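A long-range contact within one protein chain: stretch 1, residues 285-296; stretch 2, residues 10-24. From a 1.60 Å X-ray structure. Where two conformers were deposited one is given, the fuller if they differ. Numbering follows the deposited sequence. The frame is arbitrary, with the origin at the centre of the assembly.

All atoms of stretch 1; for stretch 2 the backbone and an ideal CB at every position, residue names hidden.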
HETATM    1  N   MSE A 285      10.338  -0.076 -20.918  1.00  8.81           N
HETATM    2  CA  MSE A 285       9.298  -0.983 -21.378  1.00  8.69           C
HETATM    3  C   MSE A 285       8.106  -0.213 -21.958  1.00  7.63           C
HETATM    4  O   MSE A 285       7.597  -0.583 -22.997  1.00  8.78           O
HETATM    5  CB  MSE A 285       8.807  -1.964 -20.291  1.00  9.29           C
HETATM    6  CG  MSE A 285       9.779  -3.004 -19.884  1.00  7.83           C
HETATM    7 SE   MSE A 285      10.420  -4.134 -21.374  0.75  6.43          SE
HETATM    8  CE  MSE A 285      11.965  -3.149 -21.889  1.00 10.87           C
ATOM      9  N   ALA A 286       7.691   0.872 -21.294  1.00  8.13           N
ATOM     10  CA  ALA A 286       6.637   1.715 -21.854  1.00  9.59           C
ATOM     11  C   ALA A 286       7.006   2.200 -23.269  1.00  9.38           C
ATOM     12  O   ALA A 286       6.159   2.202 -24.171  1.00 10.93           O
ATOM     13  CB  ALA A 286       6.281   2.906 -20.902  1.00  9.47           C
ATOM     14  N   THR A 287       8.227   2.707 -23.439  0.70  9.56           N
ATOM     15  CA  THR A 287       8.697   3.240 -24.723  0.70 10.82           C
ATOM     16  C   THR A 287       8.699   2.205 -25.855  0.70 10.87           C
ATOM     17  O   THR A 287       8.497   2.493 -27.031  0.70 10.72           O
ATOM     18  CB  THR A 287      10.129   3.796 -24.564  0.70 10.77           C
ATOM     19  OG1 THR A 287      10.121   4.823 -23.569  0.70 12.54           O
ATOM     20  CG2 THR A 287      10.682   4.384 -25.850  0.70 12.29           C
ATOM     21  N   THR A 288       8.910   0.525 -25.486  0.60 10.98           N
ATOM     22  CA  THR A 288       8.949  -0.523 -26.469  0.60 11.76           C
ATOM     23  C   THR A 288       7.568  -0.668 -27.081  0.60 11.99           C
ATOM     24  O   THR A 288       7.412  -1.275 -28.138  0.60 13.43           O
ATOM     25  CB  THR A 288       9.374  -1.868 -25.885  0.60 12.55           C
ATOM     26  OG1 THR A 288       8.380  -2.305 -24.960  0.60 13.06           O
ATOM     27  CG2 THR A 288      10.722  -1.746 -25.196  0.60 12.10           C
ATOM     28  N   GLY A 289       6.540  -0.140 -26.436  1.00 13.31           N
ATOM     29  CA  GLY A 289       5.221  -0.367 -26.998  1.00 13.34           C
ATOM     30  C   GLY A 289       4.491  -1.620 -26.473  1.00 12.72           C
ATOM     31  O   GLY A 289       3.502  -1.996 -27.029  1.00 11.23           O
ATOM     32  N   VAL A 290       4.961  -2.233 -25.387  1.00 11.83           N
ATOM     33  CA  VAL A 290       4.250  -3.369 -24.811  1.00  9.79           C
ATOM     34  C   VAL A 290       2.850  -2.917 -24.450  1.00  9.81           C
ATOM     35  O   VAL A 290       2.600  -1.708 -24.145  1.00  8.15           O
ATOM     36  CB  VAL A 290       4.984  -3.975 -23.565  1.00  9.75           C
ATOM     37  CG1 VAL A 290       6.359  -4.530 -23.946  1.00 11.57           C
ATOM     38  CG2 VAL A 290       5.090  -2.940 -22.408  1.00  9.82           C
ATOM     39  N   ASP A 291       1.941  -3.874 -24.460  1.00  8.42           N
ATOM     40  CA  ASP A 291       0.558  -3.610 -24.104  1.00  8.07           C
ATOM     41  C   ASP A 291       0.419  -3.381 -22.608  1.00  7.60           C
ATOM     42  O   ASP A 291      -0.433  -2.584 -22.196  1.00  7.85           O
ATOM     43  CB  ASP A 291      -0.315  -4.776 -24.496  1.00  6.88           C
ATOM     44  CG  ASP A 291      -0.391  -4.936 -25.985  1.00  8.75           C
ATOM     45  OD1 ASP A 291       0.443  -5.694 -26.533  1.00  9.95           O
ATOM     46  OD2 ASP A 291      -1.224  -4.270 -26.582  1.00 11.66           O
ATOM     47  N   GLY A 292       1.259  -4.030 -21.824  1.00  8.84           N
ATOM     48  CA  GLY A 292       1.148  -3.916 -20.369  1.00  8.97           C
ATOM     49  C   GLY A 292       2.402  -4.348 -19.650  1.00  8.08           C
ATOM     50  O   GLY A 292       3.246  -5.029 -20.225  1.00  7.30           O
ATOM     51  N   ILE A 293       2.481  -3.892 -18.397  1.00  8.03           N
ATOM     52  CA  ILE A 293       3.586  -4.139 -17.488  1.00  7.00           C
ATOM     53  C   ILE A 293       3.116  -4.744 -16.190  1.00  6.87           C
ATOM     54  O   ILE A 293       2.203  -4.186 -15.527  1.00  7.76           O
ATOM     55  CB  ILE A 293       4.291  -2.806 -17.164  1.00  7.88           C
ATOM     56  CG1 ILE A 293       4.914  -2.239 -18.406  1.00  8.64           C
ATOM     57  CG2 ILE A 293       5.394  -2.984 -16.112  1.00  7.63           C
ATOM     58  CD1 ILE A 293       5.431  -0.771 -18.217  1.00  8.88           C
ATOM     59  N   VAL A 294       3.641  -5.932 -15.877  1.00  7.49           N
ATOM     60  CA  VAL A 294       3.419  -6.607 -14.635  1.00  6.95           C
ATOM     61  C   VAL A 294       4.516  -6.109 -13.712  1.00  6.66           C
ATOM     62  O   VAL A 294       5.716  -6.222 -14.003  1.00  9.15           O
ATOM     63  CB  VAL A 294       3.516  -8.152 -14.798  1.00  7.69           C
ATOM     64  CG1 VAL A 294       3.282  -8.865 -13.481  1.00  9.89           C
ATOM     65  CG2 VAL A 294       2.514  -8.624 -15.868  1.00  5.57           C
ATOM     66  N   THR A 295       4.082  -5.607 -12.556  1.00  7.20           N
ATOM     67  CA  THR A 295       4.969  -4.947 -11.595  1.00  6.89           C
ATOM     68  C   THR A 295       4.642  -5.278 -10.112  1.00  6.25           C
ATOM     69  O   THR A 295       3.505  -5.401  -9.709  1.00  7.25           O
ATOM     70  CB  THR A 295       4.961  -3.407 -11.805  1.00  7.09           C
ATOM     71  OG1 THR A 295       5.965  -2.776 -10.956  1.00  7.72           O
ATOM     72  CG2 THR A 295       3.524  -2.818 -11.550  1.00  6.27           C
ATOM     73  N   ASP A 296       5.698  -5.349  -9.293  1.00  7.13           N
ATOM     74  CA  ASP A 296       5.568  -5.419  -7.852  1.00  8.00           C
ATOM     75  C   ASP A 296       5.222  -4.067  -7.189  1.00  7.65           C
ATOM     76  O   ASP A 296       4.815  -4.018  -6.005  1.00  8.30           O
ATOM     77  CB  ASP A 296       6.885  -5.932  -7.227  1.00  8.24           C
ATOM     78  CG  ASP A 296       7.200  -7.372  -7.627  1.00  8.13           C
ATOM     79  OD1 ASP A 296       6.294  -8.186  -7.572  1.00  9.13           O
ATOM     80  OD2 ASP A 296       8.362  -7.678  -7.955  1.00  8.53           O
ATOM     81  N   UNK A  10      -9.089  -5.538 -21.272  1.00 12.07           N
ATOM     82  CA  UNK A  10      -8.345  -4.930 -20.193  1.00 11.73           C
ATOM     83  C   UNK A  10      -6.831  -5.149 -20.207  1.00 10.95           C
ATOM     84  O   UNK A  10      -6.137  -4.639 -19.324  1.00 12.10           O
ATOM     85  CB  UNK A  10      -8.904  -5.453 -18.868  1.00 11.73           C
ATOM     86  N   UNK A  11      -6.328  -5.908 -21.186  1.00  9.64           N
ATOM     87  CA  UNK A  11      -4.923  -6.223 -21.296  1.00  9.50           C
ATOM     88  C   UNK A  11      -4.303  -5.666 -22.583  1.00 10.08           C
ATOM     89  O   UNK A  11      -3.089  -5.570 -22.690  1.00 11.49           O
ATOM     90  CB  UNK A  11      -4.729  -7.739 -21.232  1.00  9.50           C
ATOM     91  N   UNK A  12      -5.153  -5.229 -23.517  1.00 11.61           N
ATOM     92  CA  UNK A  12      -4.666  -4.652 -24.761  1.00 12.11           C
ATOM     93  C   UNK A  12      -4.350  -3.158 -24.565  1.00 10.23           C
ATOM     94  O   UNK A  12      -5.153  -2.407 -24.018  1.00 11.04           O
ATOM     95  CB  UNK A  12      -5.695  -4.845 -25.876  1.00 12.11           C
ATOM     96  N   UNK A  13      -3.213  -2.754 -25.110  1.00 10.58           N
ATOM     97  CA  UNK A  13      -2.739  -1.360 -25.062  1.00  9.07           C
ATOM     98  C   UNK A  13      -3.234  -0.622 -26.272  1.00  7.66           C
ATOM     99  O   UNK A  13      -3.917  -1.183 -27.159  1.00  8.50           O
ATOM    100  CB  UNK A  13      -1.213  -1.288 -24.987  1.00  9.07           C
ATOM    101  N   UNK A  14      -2.931   0.669 -26.294  0.70  6.49           N
ATOM    102  CA  UNK A  14      -3.215   1.512 -27.438  0.70  7.87           C
ATOM    103  C   UNK A  14      -2.343   2.753 -27.276  0.70  4.94           C
ATOM    104  O   UNK A  14      -1.660   2.882 -26.247  0.70  3.29           O
ATOM    105  CB  UNK A  14      -4.701   1.862 -27.538  0.70  7.87           C
ATOM    106  N   UNK A  15      -2.370   3.683 -28.233  1.00  5.52           N
ATOM    107  CA  UNK A  15      -1.321   4.728 -28.184  1.00  7.57           C
ATOM    108  C   UNK A  15      -1.218   5.525 -26.895  1.00  8.53           C
ATOM    109  O   UNK A  15      -0.118   5.977 -26.544  1.00 13.00           O
ATOM    110  CB  UNK A  15      -1.553   5.718 -29.327  1.00  7.57           C
ATOM    111  N   UNK A  16      -2.330   5.656 -26.196  1.00  7.18           N
ATOM    112  CA  UNK A  16      -2.363   6.417 -24.945  1.00  9.10           C
ATOM    113  C   UNK A  16      -2.285   5.592 -23.685  1.00  8.45           C
ATOM    114  O   UNK A  16      -2.269   6.169 -22.603  1.00  7.83           O
ATOM    115  CB  UNK A  16      -3.643   7.253 -24.895  1.00  9.10           C
ATOM    116  N   UNK A  17      -2.252   4.267 -23.830  1.00  7.27           N
ATOM    117  CA  UNK A  17      -2.401   3.375 -22.678  1.00  7.85           C
ATOM    118  C   UNK A  17      -1.423   2.206 -22.631  1.00  7.89           C
ATOM    119  O   UNK A  17      -1.202   1.518 -23.646  1.00  8.74           O
ATOM    120  CB  UNK A  17      -3.826   2.820 -22.658  1.00  7.85           C
ATOM    121  N   UNK A  18      -0.790   2.046 -21.468  1.00  6.71           N
ATOM    122  CA  UNK A  18      -0.031   0.894 -21.105  1.00  7.26           C
ATOM    123  C   UNK A  18      -0.732   0.332 -19.855  1.00  7.91           C
ATOM    124  O   UNK A  18      -0.888   1.010 -18.840  1.00  7.05           O
ATOM    125  CB  UNK A  18       1.442   1.231 -20.865  1.00  7.26           C
ATOM    126  N   UNK A  19      -1.135  -0.926 -19.935  1.00  7.13           N
ATOM    127  CA  UNK A  19      -1.835  -1.550 -18.810  1.00  7.25           C
ATOM    128  C   UNK A  19      -0.864  -1.829 -17.665  1.00  6.43           C
ATOM    129  O   UNK A  19       0.354  -2.052 -17.908  1.00  7.68           O
ATOM    130  CB  UNK A  19      -2.518  -2.845 -19.253  1.00  7.25           C
ATOM    131  N   UNK A  20      -1.412  -1.787 -16.450  1.00  7.10           N
ATOM    132  CA  UNK A  20      -0.641  -2.036 -15.204  1.00  7.24           C
ATOM    133  C   UNK A  20      -1.237  -3.275 -14.539  1.00  7.05           C
ATOM    134  O   UNK A  20      -2.402  -3.303 -14.175  1.00  7.12           O
ATOM    135  CB  UNK A  20      -0.682  -0.834 -14.258  1.00  7.24           C
ATOM    136  N   UNK A  21      -0.413  -4.322 -14.449  1.00  7.99           N
ATOM    137  CA  UNK A  21      -0.822  -5.584 -13.853  1.00  6.85           C
ATOM    138  C   UNK A  21      -0.075  -5.745 -12.530  1.00  5.00           C
ATOM    139  O   UNK A  21       1.137  -5.740 -12.492  1.00  8.85           O
ATOM    140  CB  UNK A  21      -0.548  -6.759 -14.794  1.00  6.85           C
ATOM    141  N   UNK A  22      -0.853  -5.915 -11.453  1.00  7.40           N
ATOM    142  CA  UNK A  22      -0.323  -6.052 -10.102  1.00  7.21           C
ATOM    143  C   UNK A  22       0.245  -7.420  -9.854  1.00  6.53           C
ATOM    144  O   UNK A  22      -0.513  -8.405  -9.836  1.00  7.78           O
ATOM    145  CB  UNK A  22      -1.411  -5.754  -9.068  1.00  7.21           C
ATOM    146  N   UNK A  23       1.575  -7.527  -9.742  1.00  7.52           N
ATOM    147  CA  UNK A  23       2.233  -8.841  -9.583  1.00  6.53           C
ATOM    148  C   UNK A  23       1.953  -9.435  -8.185  1.00  7.35           C
ATOM    149  O   UNK A  23       2.367  -8.867  -7.147  1.00  6.34           O
ATOM    150  CB  UNK A  23       3.741  -8.707  -9.802  1.00  6.53           C
ATOM    151  N   UNK A  24       1.225 -10.567  -8.157  1.00  7.57           N
ATOM    152  CA  UNK A  24       0.763 -11.226  -6.918  1.00  6.76           C
ATOM    153  C   UNK A  24      -0.023 -10.241  -6.063  1.00  8.86           C
ATOM    154  O   UNK A  24      -0.061 -10.347  -4.898  1.00  8.14           O
ATOM    155  CB  UNK A  24       1.944 -11.786  -6.123  1.00  6.76           C
TER

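Position 10 lies out of reach of stretch 1, which sets no preference; it is Gly10. At 11 the CB points sideways with nothing of stretch 1 near it, so many side chains would do; it is Leu11. Position 12 points away, and a long polar chain is reasonable; Arg12 brings its CG to 4.1 Å from Asp291 OD2.

At 13 the CA-to-CB direction is toward stretch 1, and an ideal CB would sit a tight 3.1 Å from Asp291 CA. Glycine suits best. Gly13 lets the backbones approach, and its N donates to Asp291 OD2 at 2.9 Å.

Positions 14, 15 and 16 find nothing of stretch 1 within reach. Position 14 opens a type I turn ending at 17, and polar residues are plausible; it is His14. At 15 the phi of -56° fits a proline ring, among others; it is Pro15. At 16 small polar residues would do; it is Ser16. Position 17 points sideways with nothing of stretch 1 within 5.5 Å of its ideal CB, so the choice is open, and the extended backbone suits a beta-branched residue among others. It is Val17, whose O shares a water with Val290 O, 2.8 Å from each.

At 18 the CB looks sideways into an apolar setting formed by Ala286 and Ile293. A medium aliphatic chain would suit, and the extended backbone favours a branched one. Val18 places CG1 4.0 Å from Ile293 CD1 and CG2 4.5 Å from Ala286 CB.

From 19 the chain pairs in parallel with strand 292-295. Position 19 shares a face with Gly292, whose lack of a side chain leaves room, so several types would fit. Arg19 leads its end away, its NE donating to Arg12 O at 2.8 Å; its backbone N donates to Asp291 O at 2.9 Å.

Position 20 shares a face with Ile293 and Thr295, where a beta-branched aliphatic residue is apt. Val20 CG1 meets Thr295 CG2 at 4.0 Å.

Position 21 turns to the face of Gly292 and Val294; an aliphatic chain would pack there. Ile21 does so, its CD1 4.1 Å from Gly292 CA, in space that a CB on Gly292 would invade.

Position 22 returns to the Thr295 face, where small residues fit without being demanded; it is Gly22.

Position 23 points toward stretch 1. The Asp296 carboxylate invites a donor, while Val294 CG1 tolerates a ring or aliphatic carbon. His23 answers both: ND1 donates to Asp296 OD1 at 2.8 Å, and CD2 lies 3.6 Å from Val294 CG1.

At 24 a positive phi of 55° would be easiest for glycine or asparagine, but stretch 1 restricts nothing; it is Arg24.

Stretch 2 10-24: GLRGHPSVVRVIGHR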
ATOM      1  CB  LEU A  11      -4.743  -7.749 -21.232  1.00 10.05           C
ATOM      2  CG  LEU A  11      -5.244  -8.317 -19.888  1.00 11.70           C
ATOM      3  CD1 LEU A  11      -5.249  -9.811 -19.872  1.00 13.02           C
ATOM      4  CD2 LEU A  11      -4.414  -7.796 -18.706  1.00 10.74           C
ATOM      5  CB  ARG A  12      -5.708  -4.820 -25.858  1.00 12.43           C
ATOM      6  CG  ARG A  12      -5.274  -4.361 -27.201  1.00 14.55           C
ATOM      7  CD  ARG A  12      -6.368  -4.617 -28.239  1.00 13.31           C
ATOM      8  NE  ARG A  12      -6.620  -6.031 -28.492  1.00 15.91           N
ATOM      9  CZ  ARG A  12      -7.706  -6.726 -28.144  1.00 16.41           C
ATOM     10  NH1 ARG A  12      -8.745  -6.160 -27.513  1.00 17.55           N
ATOM     11  NH2 ARG A  12      -7.760  -8.011 -28.457  1.00 16.60           N
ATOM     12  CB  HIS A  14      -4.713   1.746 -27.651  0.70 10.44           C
ATOM     13  CG  HIS A  14      -5.412   2.341 -26.491  0.70 11.10           C
ATOM     14  ND1 HIS A  14      -5.301   3.674 -26.175  0.70 12.97           N
ATOM     15  CD2 HIS A  14      -6.274   1.803 -25.597  0.70 11.81           C
ATOM     16  CE1 HIS A  14      -6.065   3.931 -25.126  0.70 13.67           C
ATOM     17  NE2 HIS A  14      -6.653   2.806 -24.748  0.70 13.06           N
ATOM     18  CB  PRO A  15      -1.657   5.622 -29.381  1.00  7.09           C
ATOM     19  CG  PRO A  15      -2.278   4.692 -30.343  1.00  7.51           C
ATOM     20  CD  PRO A  15      -3.140   3.768 -29.491  1.00  5.71           C
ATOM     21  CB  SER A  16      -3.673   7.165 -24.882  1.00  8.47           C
ATOM     22  OG  SER A  16      -3.861   7.998 -26.013  1.00 10.95           O
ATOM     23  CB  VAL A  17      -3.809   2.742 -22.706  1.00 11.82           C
ATOM     24  CG1 VAL A  17      -3.965   1.602 -21.676  1.00 12.64           C
ATOM     25  CG2 VAL A  17      -4.871   3.797 -22.444  1.00 15.73           C
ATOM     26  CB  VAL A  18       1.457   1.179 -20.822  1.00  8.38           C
ATOM     27  CG1 VAL A  18       2.164  -0.144 -20.391  1.00  8.51           C
ATOM     28  CG2 VAL A  18       2.084   1.791 -22.027  1.00  8.66           C
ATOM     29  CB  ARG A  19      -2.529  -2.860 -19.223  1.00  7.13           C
ATOM     30  CG  ARG A  19      -3.505  -2.733 -20.374  1.00  7.90           C
ATOM     31  CD  ARG A  19      -4.630  -1.770 -20.094  1.00  8.66           C
ATOM     32  NE  ARG A  19      -5.440  -1.678 -21.315  1.00 10.36           N
ATOM     33  CZ  ARG A  19      -6.566  -0.996 -21.416  1.00 12.79           C
ATOM     34  NH1 ARG A  19      -7.042  -0.330 -20.394  1.00 13.45           N
ATOM     35  NH2 ARG A  19      -7.231  -0.992 -22.564  1.00 13.95           N
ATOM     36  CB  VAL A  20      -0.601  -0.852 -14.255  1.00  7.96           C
ATOM     37  CG1 VAL A  20       0.202  -1.181 -12.963  1.00  8.02           C
ATOM     38  CG2 VAL A  20       0.050   0.396 -14.956  1.00  9.52           C
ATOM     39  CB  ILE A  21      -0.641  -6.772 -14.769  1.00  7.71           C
ATOM     40  CG1 ILE A  21      -1.355  -6.587 -16.132  1.00 10.05           C
ATOM     41  CG2 ILE A  21      -1.171  -8.099 -14.080  1.00  8.51           C
ATOM     42  CD1 ILE A  21      -0.478  -5.988 -17.224  1.00 10.18           C
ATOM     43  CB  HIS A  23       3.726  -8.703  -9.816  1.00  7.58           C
ATOM     44  CG  HIS A  23       4.421 -10.012  -9.949  1.00  7.60           C
ATOM     45  ND1 HIS A  23       5.529 -10.334  -9.186  1.00  8.01           N
ATOM     46  CD2 HIS A  23       4.161 -11.085 -10.724  1.00  8.39           C
ATOM     47  CE1 HIS A  23       5.950 -11.550  -9.546  1.00  8.97           C
ATOM     48  NE2 HIS A  23       5.119 -12.026 -10.457  1.00  7.78           N
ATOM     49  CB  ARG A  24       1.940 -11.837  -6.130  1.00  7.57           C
ATOM     50  CG  ARG A  24       2.828 -12.655  -7.034  1.00  6.69           C
ATOM     51  CD  ARG A  24       3.978 -13.300  -6.310  1.00  8.04           C
ATOM     52  NE  ARG A  24       4.792 -13.955  -7.312  1.00  7.20           N
ATOM     53  CZ  ARG A  24       5.990 -14.524  -7.094  1.00  8.18           C
ATOM     54  NH1 ARG A  24       6.547 -14.563  -5.873  1.00  6.88           N
ATOM     55  NH2 ARG A  24       6.661 -15.020  -8.135  1.00  9.56           N
TER
HETATM   56  O   HOH W   1       0.612  -0.016 -25.063  1.00 10.53           O
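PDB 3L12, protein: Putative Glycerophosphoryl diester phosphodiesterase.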